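Local coordinates for uncharacterized protein (Legionella longbeachae NSW150, PDB 4JZA), which probably removes the 3-phosphate from phosphatidylinositol 3-phosphate and so may alter lipid metabolism in the host cell, at residues A[47-52]-A[83-88]; A[78-83]-A[106-111]; A[205-210]-A[215-220]; A[424-429]-A[436-441]; A[556-561]-A[617-622]. One frame throughout, in Å; residues are numbered along the deposited sequence.

Interaction 1. Residues A[47-52]-A[83-88]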
# COMPACT_ATOMS: atom_id res chain seq x y z
N ARG A 47 -11.51 0.48 -13.09
CA ARG A 47 -10.05 0.52 -12.95
C ARG A 47 -9.67 -0.19 -11.70
O ARG A 47 -8.71 -0.95 -11.71
CB ARG A 47 -9.41 1.93 -12.98
CG ARG A 47 -9.50 2.64 -14.31
CD ARG A 47 -8.88 4.05 -14.25
NE ARG A 47 -7.55 3.90 -14.80
CZ ARG A 47 -6.41 4.32 -14.26
NH1 ARG A 47 -6.33 5.06 -13.15
NH2 ARG A 47 -5.29 4.03 -14.89
N ARG A 48 -10.44 0.01 -10.63
CA ARG A 48 -10.08 -0.57 -9.33
C ARG A 48 -10.31 -2.07 -9.33
O ARG A 48 -9.48 -2.81 -8.83
CB ARG A 48 -10.87 0.05 -8.19
CG ARG A 48 -10.23 -0.11 -6.83
CD ARG A 48 -9.42 1.11 -6.46
NE ARG A 48 -8.52 0.82 -5.39
CZ ARG A 48 -7.38 0.18 -5.53
NH1 ARG A 48 -6.99 -0.19 -6.73
NH2 ARG A 48 -6.62 -0.09 -4.48
N VAL A 49 -11.43 -2.50 -9.87
CA VAL A 49 -11.65 -3.91 -10.03
C VAL A 49 -10.49 -4.54 -10.79
O VAL A 49 -9.88 -5.51 -10.32
CB VAL A 49 -12.98 -4.24 -10.75
CG1 VAL A 49 -13.05 -5.72 -11.09
CG2 VAL A 49 -14.17 -3.90 -9.87
N ASP A 50 -10.17 -3.97 -11.94
CA ASP A 50 -9.16 -4.53 -12.83
C ASP A 50 -7.82 -4.57 -12.13
O ASP A 50 -7.12 -5.56 -12.17
CB ASP A 50 -9.11 -3.73 -14.14
CG ASP A 50 -8.03 -4.22 -15.13
OD1 ASP A 50 -8.05 -5.36 -15.64
OD2 ASP A 50 -7.15 -3.41 -15.45
N SER A 51 -7.47 -3.52 -11.44
CA SER A 51 -6.15 -3.49 -10.79
C SER A 51 -6.00 -4.54 -9.69
O SER A 51 -4.92 -5.08 -9.51
CB SER A 51 -5.87 -2.10 -10.21
OG SER A 51 -4.51 -1.96 -9.88
N LEU A 52 -7.07 -4.78 -8.94
CA LEU A 52 -7.02 -5.74 -7.85
C LEU A 52 -7.02 -7.18 -8.38
O LEU A 52 -6.43 -8.10 -7.76
CB LEU A 52 -8.19 -5.52 -6.87
CG LEU A 52 -8.12 -4.22 -6.08
CD1 LEU A 52 -9.35 -4.09 -5.23
CD2 LEU A 52 -6.89 -4.13 -5.19
N GLU A 83 -14.17 -15.14 -12.72
CA GLU A 83 -15.62 -15.06 -12.77
C GLU A 83 -16.09 -13.92 -11.92
O GLU A 83 -17.04 -13.23 -12.31
CB GLU A 83 -16.34 -16.37 -12.39
CG GLU A 83 -16.37 -17.38 -13.54
CD GLU A 83 -17.15 -18.67 -13.21
OE1 GLU A 83 -18.35 -18.52 -12.85
OE2 GLU A 83 -16.57 -19.82 -13.31
N CYS A 84 -15.44 -13.71 -10.77
CA CYS A 84 -15.84 -12.62 -9.85
C CYS A 84 -15.70 -11.30 -10.59
O CYS A 84 -16.51 -10.40 -10.42
CB CYS A 84 -14.96 -12.57 -8.61
SG CYS A 84 -15.12 -13.96 -7.47
N LYS A 85 -14.65 -11.19 -11.39
CA LYS A 85 -14.42 -10.00 -12.17
C LYS A 85 -15.45 -9.83 -13.26
O LYS A 85 -15.90 -8.72 -13.50
CB LYS A 85 -13.03 -9.97 -12.83
CG LYS A 85 -12.83 -8.63 -13.53
CD LYS A 85 -11.50 -8.46 -14.21
CE LYS A 85 -11.67 -7.38 -15.26
NZ LYS A 85 -10.39 -7.13 -15.93
N LEU A 86 -15.80 -10.91 -13.94
CA LEU A 86 -16.80 -10.82 -15.00
C LEU A 86 -18.19 -10.40 -14.44
O LEU A 86 -18.93 -9.70 -15.09
CB LEU A 86 -16.90 -12.14 -15.74
CG LEU A 86 -17.82 -12.07 -16.94
CD1 LEU A 86 -17.10 -11.39 -18.10
CD2 LEU A 86 -18.28 -13.47 -17.29
N ALA A 87 -18.52 -10.80 -13.23
CA ALA A 87 -19.74 -10.36 -12.62
C ALA A 87 -19.83 -8.84 -12.38
O ALA A 87 -20.94 -8.30 -12.28
CB ALA A 87 -19.95 -11.11 -11.30
N THR A 88 -18.70 -8.14 -12.29
CA THR A 88 -18.72 -6.68 -12.16
C THR A 88 -18.83 -5.90 -13.50
O THR A 88 -19.01 -4.70 -13.47
CB THR A 88 -17.46 -6.19 -11.44
OG1 THR A 88 -16.35 -6.28 -12.35
CG2 THR A 88 -17.20 -6.98 -10.11
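Val-49 and Asp-50 of helix 41-62 meet Lys-85 of helix 74-87 and the nearby Thr-88 in a helix-helix contact that is partly buried and joins an apolar patch to a salt bridge. The backbones come close here, with the CA atoms of Val-49 and Lys-85 7.0 Å apart. Val-49 supplies the apolar patch: its CG1 lies 3.8 Å from Lys-85 CG, and the same methyl meets Thr-88 OG1 tip to tip at 3.6 Å. Lys-85 uses its whole length. Its CB does not head straight for the other helix, but CG is trans to the backbone N (chi1 -175°) and the chain stays extended beyond, which carries the ammonium group past Val-49, whose side chain it crosses at a slant, to the carboxylate of Asp-50. There NZ donates to OD1 of Asp-50 at 2.9 Å, reaching the oxygen on its anti side and 19° out of the carboxylate plane. OD2 of Asp-50 is engaged by Lys-54 one turn further along helix 41-62, so two lysines share one carboxylate, an arrangement that would be expected to favour its ionised form. Thr-88 turns its hydroxyl back onto its own chain: OG1 donates to Lys-85 O at 2.7 Å, and that carbonyl also takes the N-H of Thr-88. Phe-45 and His-53, one turn before and after Val-49 on helix 41-62, touch Thr-88 and Lys-85 respectively. Helix 95-116 packs beside both helices, its Phe-105 reaching Val-49 and Cys-84, while Arg-48 and Ser-51 bond to Glu-133 of helix 122-140.

Interaction 2. Residues A[78-83]-A[106-111]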
# COMPACT_ATOMS: atom_id res chain seq x y z
N LYS A 78 -7.71 -18.97 -10.13
CA LYS A 78 -7.73 -17.96 -11.16
C LYS A 78 -9.04 -17.99 -11.92
O LYS A 78 -9.55 -16.97 -12.31
CB LYS A 78 -6.57 -18.17 -12.12
CG LYS A 78 -5.22 -17.81 -11.57
CD LYS A 78 -4.14 -18.30 -12.51
CE LYS A 78 -2.82 -17.68 -12.09
NZ LYS A 78 -1.63 -18.13 -12.88
N ALA A 79 -9.57 -19.15 -12.18
CA ALA A 79 -10.85 -19.16 -12.87
C ALA A 79 -11.91 -18.48 -11.97
O ALA A 79 -12.73 -17.70 -12.48
CB ALA A 79 -11.27 -20.57 -13.29
N TYR A 80 -11.88 -18.74 -10.67
CA TYR A 80 -12.88 -18.16 -9.74
C TYR A 80 -12.77 -16.64 -9.69
O TYR A 80 -13.73 -15.91 -9.78
CB TYR A 80 -12.75 -18.74 -8.32
CG TYR A 80 -13.64 -18.08 -7.29
CD1 TYR A 80 -15.01 -18.23 -7.33
CD2 TYR A 80 -13.11 -17.30 -6.27
CE1 TYR A 80 -15.83 -17.63 -6.40
CE2 TYR A 80 -13.91 -16.69 -5.32
CZ TYR A 80 -15.28 -16.85 -5.39
OH TYR A 80 -16.11 -16.23 -4.47
N VAL A 81 -11.57 -16.18 -9.58
CA VAL A 81 -11.31 -14.76 -9.62
C VAL A 81 -11.67 -14.11 -10.91
O VAL A 81 -12.21 -13.02 -10.88
CB VAL A 81 -9.86 -14.56 -9.29
CG1 VAL A 81 -9.38 -13.22 -9.73
CG2 VAL A 81 -9.78 -14.71 -7.80
N ASP A 82 -11.42 -14.76 -12.02
CA ASP A 82 -11.94 -14.31 -13.30
C ASP A 82 -13.45 -14.22 -13.36
O ASP A 82 -13.98 -13.28 -14.00
CB ASP A 82 -11.44 -15.18 -14.46
CG ASP A 82 -9.93 -15.00 -14.73
OD1 ASP A 82 -9.27 -14.10 -14.21
OD2 ASP A 82 -9.36 -15.76 -15.50
N GLU A 83 -14.17 -15.14 -12.72
CA GLU A 83 -15.62 -15.06 -12.77
C GLU A 83 -16.09 -13.92 -11.92
O GLU A 83 -17.04 -13.23 -12.31
CB GLU A 83 -16.34 -16.37 -12.39
CG GLU A 83 -16.37 -17.38 -13.54
CD GLU A 83 -17.15 -18.67 -13.21
OE1 GLU A 83 -18.35 -18.52 -12.85
OE2 GLU A 83 -16.57 -19.82 -13.31
N THR A 106 -14.09 -7.12 -3.72
CA THR A 106 -12.85 -7.12 -2.99
C THR A 106 -12.91 -8.19 -1.87
O THR A 106 -11.99 -8.99 -1.68
CB THR A 106 -12.55 -5.68 -2.47
OG1 THR A 106 -12.61 -4.72 -3.55
CG2 THR A 106 -11.18 -5.62 -1.85
N ALA A 107 -14.01 -8.21 -1.12
CA ALA A 107 -14.21 -9.21 -0.04
C ALA A 107 -14.09 -10.63 -0.54
O ALA A 107 -13.55 -11.47 0.15
CB ALA A 107 -15.56 -9.03 0.61
N LYS A 108 -14.61 -10.90 -1.75
CA LYS A 108 -14.41 -12.19 -2.36
C LYS A 108 -12.96 -12.54 -2.52
O LYS A 108 -12.61 -13.65 -2.25
CB LYS A 108 -15.10 -12.28 -3.70
CG LYS A 108 -16.59 -12.54 -3.56
CD LYS A 108 -17.15 -12.77 -4.95
CE LYS A 108 -18.67 -12.85 -4.96
NZ LYS A 108 -19.20 -12.37 -6.27
N LEU A 109 -12.11 -11.61 -2.95
CA LEU A 109 -10.70 -11.91 -3.13
C LEU A 109 -10.00 -12.13 -1.83
O LEU A 109 -9.16 -13.03 -1.71
CB LEU A 109 -9.95 -10.81 -3.86
CG LEU A 109 -10.43 -10.42 -5.26
CD1 LEU A 109 -9.38 -9.54 -5.88
CD2 LEU A 109 -10.68 -11.56 -6.21
N ILE A 110 -10.30 -11.27 -0.86
CA ILE A 110 -9.64 -11.32 0.44
C ILE A 110 -9.90 -12.68 1.09
O ILE A 110 -9.03 -13.27 1.73
CB ILE A 110 -10.18 -10.15 1.30
CG1 ILE A 110 -9.59 -8.87 0.79
CG2 ILE A 110 -9.85 -10.25 2.78
CD1 ILE A 110 -10.55 -7.74 1.04
N GLU A 111 -11.12 -13.17 0.91
CA GLU A 111 -11.55 -14.35 1.59
C GLU A 111 -10.87 -15.57 0.92
O GLU A 111 -10.35 -16.47 1.58
CB GLU A 111 -13.10 -14.35 1.66
CG GLU A 111 -13.84 -15.56 1.17
CD GLU A 111 -15.38 -15.46 1.24
OE1 GLU A 111 -16.01 -14.80 0.33
OE2 GLU A 111 -15.95 -16.13 2.18
O HOH W 1 -14.72 -15.65 -2.24
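The phenol ring of Tyr-80 presents its hydroxyl end, not a ring face, to Lys-108: OH lies 3.6 Å from Lys-108 CD and 3.8 Å from Lys-108 CG, and the two side chains run nearly at right angles. Leu-677, Leu-681 and Arg-684 of helix 676-702 also touch Tyr-80. The other flat group, the carboxylate of Glu-111, stays back from helix 74-87 and joins it through a water. This water accepts from Tyr-80 OH at 2.7 Å and donates to Lys-108 O at 2.9 Å and to Glu-111 OE1 at 3.0 Å, so three bonds fix it between the helices. OE2 of the same carboxylate takes the N-H of Leu-672. With CG opposite the backbone N (chi1 174°), the tyrosine ring extends toward helix 95-116. Beside this polar end sits a small apolar one, where CG2 of Val-81 meets CD2 of Leu-109 at 3.6 Å, again with the side chains crossing almost perpendicularly. Val-81 also touches His-53 and Phe-56 of helix 41-62, and Leu-109 touches Leu-129 of helix 122-140, so the pair belongs to the core of a helical bundle. The chemistry is therefore mixed: methyl groups pack directly, whereas the buried tyrosine hydroxyl, which has its proton committed to the water, is linked indirectly to a main-chain carbonyl and a probably charged carboxylate.

Interaction 3. Residues A[205-210]-A[215-220]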
# COMPACT_ATOMS: atom_id res chain seq x y z
N CYS A 205 24.08 -7.47 10.98
CA CYS A 205 23.88 -6.82 9.66
C CYS A 205 25.09 -6.01 9.24
O CYS A 205 25.25 -5.73 8.07
CB CYS A 205 22.59 -5.97 9.60
SG CYS A 205 21.08 -6.97 9.69
N ASN A 206 25.96 -5.65 10.18
CA ASN A 206 27.18 -4.90 9.83
C ASN A 206 28.46 -5.69 9.91
O ASN A 206 29.54 -5.17 9.62
CB ASN A 206 27.28 -3.66 10.69
CG ASN A 206 26.17 -2.69 10.38
OD1 ASN A 206 26.21 -2.02 9.37
ND2 ASN A 206 25.15 -2.66 11.23
N LEU A 207 28.34 -6.97 10.25
CA LEU A 207 29.48 -7.84 10.44
C LEU A 207 30.42 -7.76 9.25
O LEU A 207 30.01 -8.00 8.10
CB LEU A 207 29.02 -9.29 10.60
CG LEU A 207 30.03 -10.29 11.14
CD1 LEU A 207 30.33 -9.99 12.61
CD2 LEU A 207 29.49 -11.70 10.95
N ASP A 208 31.67 -7.43 9.54
CA ASP A 208 32.77 -7.43 8.59
C ASP A 208 33.01 -8.79 7.89
O ASP A 208 32.93 -9.83 8.52
CB ASP A 208 34.02 -7.01 9.34
CG ASP A 208 35.21 -6.91 8.45
OD1 ASP A 208 35.06 -6.70 7.24
OD2 ASP A 208 36.31 -7.05 8.95
N GLN A 209 33.30 -8.76 6.58
CA GLN A 209 33.47 -9.99 5.78
C GLN A 209 34.80 -10.71 6.09
O GLN A 209 35.08 -11.80 5.56
CB GLN A 209 33.29 -9.71 4.26
CG GLN A 209 32.04 -10.33 3.60
CD GLN A 209 30.87 -9.36 3.34
OE1 GLN A 209 30.37 -9.27 2.21
NE2 GLN A 209 30.43 -8.65 4.38
N GLY A 210 35.62 -10.11 6.96
CA GLY A 210 36.75 -10.85 7.53
C GLY A 210 36.35 -11.94 8.53
O GLY A 210 37.15 -12.83 8.84
N LEU A 215 32.31 -19.80 14.75
CA LEU A 215 33.47 -19.74 15.63
C LEU A 215 34.17 -18.37 15.63
O LEU A 215 34.49 -17.83 16.68
CB LEU A 215 34.45 -20.87 15.27
CG LEU A 215 33.95 -22.28 15.65
CD1 LEU A 215 34.83 -23.42 15.11
CD2 LEU A 215 33.82 -22.37 17.16
N GLU A 216 34.40 -17.78 14.47
CA GLU A 216 34.99 -16.44 14.45
C GLU A 216 34.06 -15.38 15.06
O GLU A 216 34.53 -14.37 15.60
CB GLU A 216 35.49 -16.07 13.05
CG GLU A 216 36.81 -16.76 12.67
CD GLU A 216 37.27 -16.50 11.23
OE1 GLU A 216 36.82 -15.53 10.55
OE2 GLU A 216 38.14 -17.29 10.78
N VAL A 217 32.75 -15.60 15.01
CA VAL A 217 31.84 -14.65 15.67
C VAL A 217 31.99 -14.67 17.18
O VAL A 217 32.16 -13.62 17.79
CB VAL A 217 30.37 -14.92 15.31
CG1 VAL A 217 29.44 -14.01 16.11
CG2 VAL A 217 30.18 -14.68 13.81
N ILE A 218 31.96 -15.85 17.79
CA ILE A 218 32.12 -15.97 19.24
C ILE A 218 33.41 -15.31 19.71
O ILE A 218 33.38 -14.54 20.66
CB ILE A 218 32.14 -17.44 19.69
CG1 ILE A 218 30.79 -18.08 19.37
CG2 ILE A 218 32.47 -17.54 21.19
CD1 ILE A 218 30.82 -19.57 19.15
N ARG A 219 34.51 -15.59 19.01
CA ARG A 219 35.80 -15.01 19.37
C ARG A 219 35.74 -13.50 19.19
O ARG A 219 36.11 -12.75 20.10
CB ARG A 219 37.00 -15.66 18.62
CG ARG A 219 37.65 -16.85 19.37
CD ARG A 219 38.91 -17.41 18.68
NE ARG A 219 39.52 -16.43 17.77
CZ ARG A 219 39.50 -16.47 16.44
NH1 ARG A 219 38.95 -17.48 15.76
NH2 ARG A 219 40.07 -15.49 15.75
N ASP A 220 35.24 -13.04 18.04
CA ASP A 220 35.11 -11.60 17.80
C ASP A 220 34.43 -10.90 18.97
O ASP A 220 34.88 -9.85 19.42
CB ASP A 220 34.31 -11.33 16.53
CG ASP A 220 34.03 -9.84 16.31
OD1 ASP A 220 33.11 -9.28 16.95
OD2 ASP A 220 34.75 -9.26 15.47
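OE1 of Glu-216, which comes close to Gly-210 in the preceding connection, takes the N-H of Thr-212. The main-chain N of the same glutamate is bonded to Ser-213 OG, so Glu-216 ties the first turn of helix 214-234 to the residues just before it by both its ends. Extended beyond CG, its side chain also brings OE1 to 3.2 Å from Gly-210 O; both are acceptors, so this is proximity and not a bond. Asp-208 to Gly-210 forms an Asx-type turn that is held only weakly, Gly-210 N lying 3.5 Å from Asp-208 OD1 in a fairly straight bond (166°). The contact spans the short connection between helix 198-206 and helix 214-234 in the insertion domain. The apolar contribution comes from Leu-207, whose CB points to the second helix and whose CD2 meets CG2 of Val-217 obliquely at 4.2 Å, a loose fit. His-262 of helix 261-270 spans the two segments: ND1 is bonded to Asp-208 N, and NE2 to Asp-220 OD2, while OD1 of Asp-220 is bonded to Tyr-203 OH.

Interaction 4. Residues A[424-429]-A[436-441]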
# COMPACT_ATOMS: atom_id res chain seq x y z
N THR A 424 -1.15 13.03 23.39
CA THR A 424 -1.98 13.66 24.42
C THR A 424 -3.04 14.63 23.86
O THR A 424 -3.94 15.03 24.60
CB THR A 424 -1.10 14.38 25.46
OG1 THR A 424 -0.11 15.17 24.80
CG2 THR A 424 -0.39 13.33 26.35
N GLU A 425 -2.95 14.98 22.58
CA GLU A 425 -3.87 15.93 21.95
C GLU A 425 -4.80 15.35 20.85
O GLU A 425 -5.77 16.01 20.47
CB GLU A 425 -3.05 17.07 21.39
CG GLU A 425 -2.11 17.69 22.41
CD GLU A 425 -1.04 18.59 21.77
OE1 GLU A 425 -0.48 18.25 20.69
OE2 GLU A 425 -0.76 19.63 22.39
N TYR A 426 -4.51 14.13 20.39
CA TYR A 426 -5.14 13.55 19.20
C TYR A 426 -6.59 13.06 19.39
O TYR A 426 -6.86 12.10 20.16
CB TYR A 426 -4.26 12.42 18.60
CG TYR A 426 -4.92 11.66 17.44
CD1 TYR A 426 -5.31 12.31 16.27
CD2 TYR A 426 -5.18 10.31 17.53
CE1 TYR A 426 -5.91 11.62 15.23
CE2 TYR A 426 -5.79 9.62 16.51
CZ TYR A 426 -6.15 10.28 15.36
OH TYR A 426 -6.77 9.58 14.34
N VAL A 427 -7.52 13.71 18.68
CA VAL A 427 -8.91 13.24 18.60
C VAL A 427 -9.19 12.65 17.22
O VAL A 427 -9.11 13.36 16.21
CB VAL A 427 -9.95 14.38 18.84
CG1 VAL A 427 -11.36 13.79 18.95
CG2 VAL A 427 -9.60 15.21 20.07
N PRO A 428 -9.52 11.35 17.16
CA PRO A 428 -9.94 10.77 15.88
C PRO A 428 -11.19 11.47 15.30
O PRO A 428 -12.21 11.58 15.99
CB PRO A 428 -10.22 9.30 16.23
CG PRO A 428 -9.43 9.02 17.48
CD PRO A 428 -9.40 10.34 18.22
N ASN A 429 -11.09 11.96 14.06
CA ASN A 429 -12.15 12.76 13.39
C ASN A 429 -12.18 12.58 11.86
O ASN A 429 -11.44 11.76 11.33
CB ASN A 429 -12.03 14.23 13.75
CG ASN A 429 -10.72 14.84 13.31
OD1 ASN A 429 -10.00 14.32 12.42
ND2 ASN A 429 -10.38 15.95 13.94
N PRO A 436 -7.72 4.77 14.65
CA PRO A 436 -7.54 4.76 16.10
C PRO A 436 -6.09 5.02 16.49
O PRO A 436 -5.86 5.51 17.58
CB PRO A 436 -8.00 3.34 16.52
CG PRO A 436 -8.51 2.68 15.28
CD PRO A 436 -7.93 3.42 14.10
N THR A 437 -5.12 4.73 15.62
CA THR A 437 -3.70 4.97 15.98
C THR A 437 -3.22 6.45 15.74
O THR A 437 -3.87 7.22 15.06
CB THR A 437 -2.78 3.96 15.26
OG1 THR A 437 -3.02 4.03 13.86
CG2 THR A 437 -3.03 2.54 15.73
N LEU A 438 -2.10 6.82 16.34
CA LEU A 438 -1.54 8.16 16.18
C LEU A 438 -1.05 8.29 14.74
O LEU A 438 -0.37 7.40 14.23
CB LEU A 438 -0.37 8.38 17.15
CG LEU A 438 0.13 9.82 17.25
CD1 LEU A 438 -0.91 10.68 17.91
CD2 LEU A 438 1.47 9.96 17.98
N PRO A 439 -1.45 9.38 14.06
CA PRO A 439 -0.91 9.62 12.75
C PRO A 439 0.61 9.75 12.81
O PRO A 439 1.19 10.20 13.82
CB PRO A 439 -1.54 10.95 12.33
CG PRO A 439 -2.80 11.03 13.09
CD PRO A 439 -2.55 10.29 14.38
N PRO A 440 1.26 9.38 11.71
CA PRO A 440 2.71 9.34 11.66
C PRO A 440 3.34 10.71 11.53
O PRO A 440 4.53 10.88 11.74
CB PRO A 440 2.97 8.53 10.39
CG PRO A 440 1.79 8.88 9.49
CD PRO A 440 0.63 9.01 10.41
N ASP A 441 2.52 11.70 11.21
CA ASP A 441 2.98 13.07 10.94
C ASP A 441 4.06 13.55 11.94
O ASP A 441 5.05 14.12 11.52
CB ASP A 441 1.82 14.11 10.88
CG ASP A 441 0.74 13.81 9.78
OD1 ASP A 441 0.24 12.67 9.74
OD2 ASP A 441 0.34 14.72 8.99
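Tyr-426 is held tightly by Pro-439 on one face of its ring and more loosely by residues 436-438. CD of Pro-439 sits over the middle of that face, 3.7 Å from the ring centroid and only 10° off the normal, a well-formed CH-pi contact. The N of Pro-428, two residues on from the tyrosine, lies over the rim of the opposite face, so that the phenol is placed between two prolines. Its trans chi1 (174°) directs the ring away from its own backbone N and toward the 436-441 segment. Residues 436-438, all exposed, make the more scattered approaches. CD1 of Leu-438 reaches Tyr-426 CB at 3.8 Å as the two side chains slide past each other in opposite directions, Thr-437 O approaches CE2 of Tyr-426 obliquely at 3.4 Å, and Pro-436 O stands at the ring edge, 4.2 Å from the same CE2. The contact draws together the long connection between strand 412-416 and helix 441-454, near the protein surface. The tyrosine hydroxyl is bonded to Leu-435 O and Thr-432 OG1, both in the residues between the two segments. Dispersion, probably helped by the slightly positive hydrogens on Pro-439 CD, would favour the stacked face, while polar bonding is concentrated at the hydroxyl.

Interaction 5. Residues A[556-561]-A[617-622]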
# COMPACT_ATOMS: atom_id res chain seq x y z
N ARG A 556 -2.69 16.91 -0.15
CA ARG A 556 -2.49 18.31 0.16
C ARG A 556 -1.57 18.92 -0.88
O ARG A 556 -1.74 20.05 -1.29
CB ARG A 556 -1.94 18.47 1.56
CG ARG A 556 -3.03 18.49 2.61
CD ARG A 556 -2.51 18.88 3.98
NE ARG A 556 -2.21 20.29 4.05
CZ ARG A 556 -1.68 20.88 5.11
NH1 ARG A 556 -1.39 20.18 6.18
NH2 ARG A 556 -1.44 22.18 5.09
N LYS A 557 -0.59 18.14 -1.30
CA LYS A 557 0.36 18.56 -2.31
C LYS A 557 -0.32 18.85 -3.64
O LYS A 557 0.05 19.78 -4.34
CB LYS A 557 1.43 17.50 -2.49
CG LYS A 557 2.56 17.90 -3.41
CD LYS A 557 3.26 19.13 -2.90
CE LYS A 557 4.27 19.63 -3.91
NZ LYS A 557 4.79 20.96 -3.53
N ALA A 558 -1.29 18.03 -4.00
CA ALA A 558 -2.04 18.24 -5.22
C ALA A 558 -2.80 19.55 -5.14
O ALA A 558 -2.92 20.26 -6.12
CB ALA A 558 -3.00 17.09 -5.46
N ILE A 559 -3.35 19.84 -3.97
CA ILE A 559 -4.06 21.09 -3.76
C ILE A 559 -3.16 22.32 -3.88
O ILE A 559 -3.57 23.33 -4.43
CB ILE A 559 -4.84 21.05 -2.43
CG1 ILE A 559 -6.05 20.14 -2.57
CG2 ILE A 559 -5.32 22.43 -2.02
CD1 ILE A 559 -6.55 19.59 -1.26
N GLU A 560 -1.94 22.23 -3.37
CA GLU A 560 -0.99 23.32 -3.49
C GLU A 560 -0.65 23.58 -4.94
O GLU A 560 -0.56 24.72 -5.37
CB GLU A 560 0.29 22.99 -2.74
CG GLU A 560 1.36 24.08 -2.86
CD GLU A 560 2.37 23.81 -3.95
OE1 GLU A 560 2.89 22.69 -4.03
OE2 GLU A 560 2.68 24.73 -4.73
N LEU A 561 -0.46 22.51 -5.70
CA LEU A 561 -0.11 22.62 -7.10
C LEU A 561 -1.20 23.27 -7.92
O LEU A 561 -0.92 24.06 -8.80
CB LEU A 561 0.21 21.25 -7.68
CG LEU A 561 1.48 20.60 -7.13
CD1 LEU A 561 1.71 19.28 -7.83
CD2 LEU A 561 2.67 21.52 -7.31
N GLU A 617 -8.95 7.55 -8.17
CA GLU A 617 -8.77 8.88 -8.68
C GLU A 617 -9.68 9.84 -7.97
O GLU A 617 -10.82 10.02 -8.34
CB GLU A 617 -9.09 8.90 -10.17
CG GLU A 617 -8.08 8.16 -11.02
CD GLU A 617 -8.45 6.72 -11.27
OE1 GLU A 617 -9.65 6.42 -11.30
OE2 GLU A 617 -7.55 5.89 -11.44
N GLY A 618 -9.14 10.46 -6.93
CA GLY A 618 -9.83 11.52 -6.19
C GLY A 618 -8.80 12.24 -5.34
O GLY A 618 -7.63 11.95 -5.49
N ILE A 619 -9.24 13.13 -4.46
CA ILE A 619 -8.42 13.88 -3.55
C ILE A 619 -8.96 13.72 -2.14
O ILE A 619 -10.14 13.78 -1.89
CB ILE A 619 -8.45 15.38 -3.92
CG1 ILE A 619 -7.89 15.63 -5.33
CG2 ILE A 619 -7.68 16.24 -2.90
CD1 ILE A 619 -6.49 15.10 -5.52
N LYS A 620 -8.08 13.62 -1.18
CA LYS A 620 -8.46 13.47 0.19
C LYS A 620 -9.06 14.74 0.74
O LYS A 620 -8.50 15.82 0.57
CB LYS A 620 -7.22 13.12 1.00
CG LYS A 620 -7.46 12.13 2.10
CD LYS A 620 -7.77 10.73 1.56
CE LYS A 620 -8.36 9.86 2.68
NZ LYS A 620 -9.65 10.33 3.29
N THR A 621 -10.24 14.61 1.35
CA THR A 621 -10.79 15.62 2.25
C THR A 621 -10.77 17.04 1.65
O THR A 621 -10.32 17.96 2.26
CB THR A 621 -10.02 15.42 3.59
OG1 THR A 621 -10.77 14.56 4.42
CG2 THR A 621 -9.91 16.55 4.33
N PRO A 622 -11.28 17.22 0.42
CA PRO A 622 -11.18 18.55 -0.18
C PRO A 622 -11.87 19.66 0.60
O PRO A 622 -11.38 20.79 0.63
CB PRO A 622 -11.89 18.38 -1.54
CG PRO A 622 -11.90 16.91 -1.80
CD PRO A 622 -12.02 16.29 -0.46
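Ile-619 packs against two successive residues of helix 556-574, Ala-558 and Ile-559, with a different branch for each. Its CD1 lies 4.0 Å from the CB of Ala-558, and its CG2 lies 3.9 Å from CD1 of Ile-559, so the isoleucine straddles the two positions. A bent chain makes this possible: both torsions of Ile-619 are near -60° (chi2 -57°), which curls CD1 round to the alanine while CG2, trans to the backbone N, faces Ile-559. The Ile-559 side chain is more stretched (chi2 157°) and meets Ile-619 at an oblique angle. All three residues are buried, and the contact across the segments is wholly apolar. In the next shell, Lys-620 N is bonded to Asp-555 OD1, which pins the extended 617-620 segment to the start of the helix. Lys-620 NZ reaches away from the helix to salt bridges with Asp-648 and Asp-433. Within helix 556-574, Lys-557 NZ donates to Glu-560 OE1 at 2.6 Å, nearly along the C-O axis, and both residues touch Gln-536. Cys-550 and Arg-556 have the spacing of the CX5R signature of cysteine-dependent phosphatases, so Ile-619 probably packs against the helix that leads out of the phosphate-binding loop. That helix follows strand 545-549 of the mixed sheet; helix 524-542 lies against it through Leu-529 and Ile-559, helix 604-612 reaches Ala-558 and Ile-619 by Gln-605 and His-606, and helix 643-652 packs on Pro-622.

From the N terminus, interaction 1 closes a loop from helix 41-62 to helix 74-87, and interaction 2, opening before it closes, carries on from helix 74-87 to helix 95-116. The two cross along the chain, share Glu-83, and touch where Cys-84 packs on Lys-108, building one helical bundle. The rest follow in series without nesting. Interaction 3 is a short local closure in the insertion domain, about 52 Å from interaction 1 between centres. Interaction 4 draws in the loop before helix 441-454, and interaction 5, about 6 Å away at nearest atoms, closes a long excursion after the sheet. Arg-47 and Glu-617 join interactions 1 and 5, although their modelled distance is doubtful.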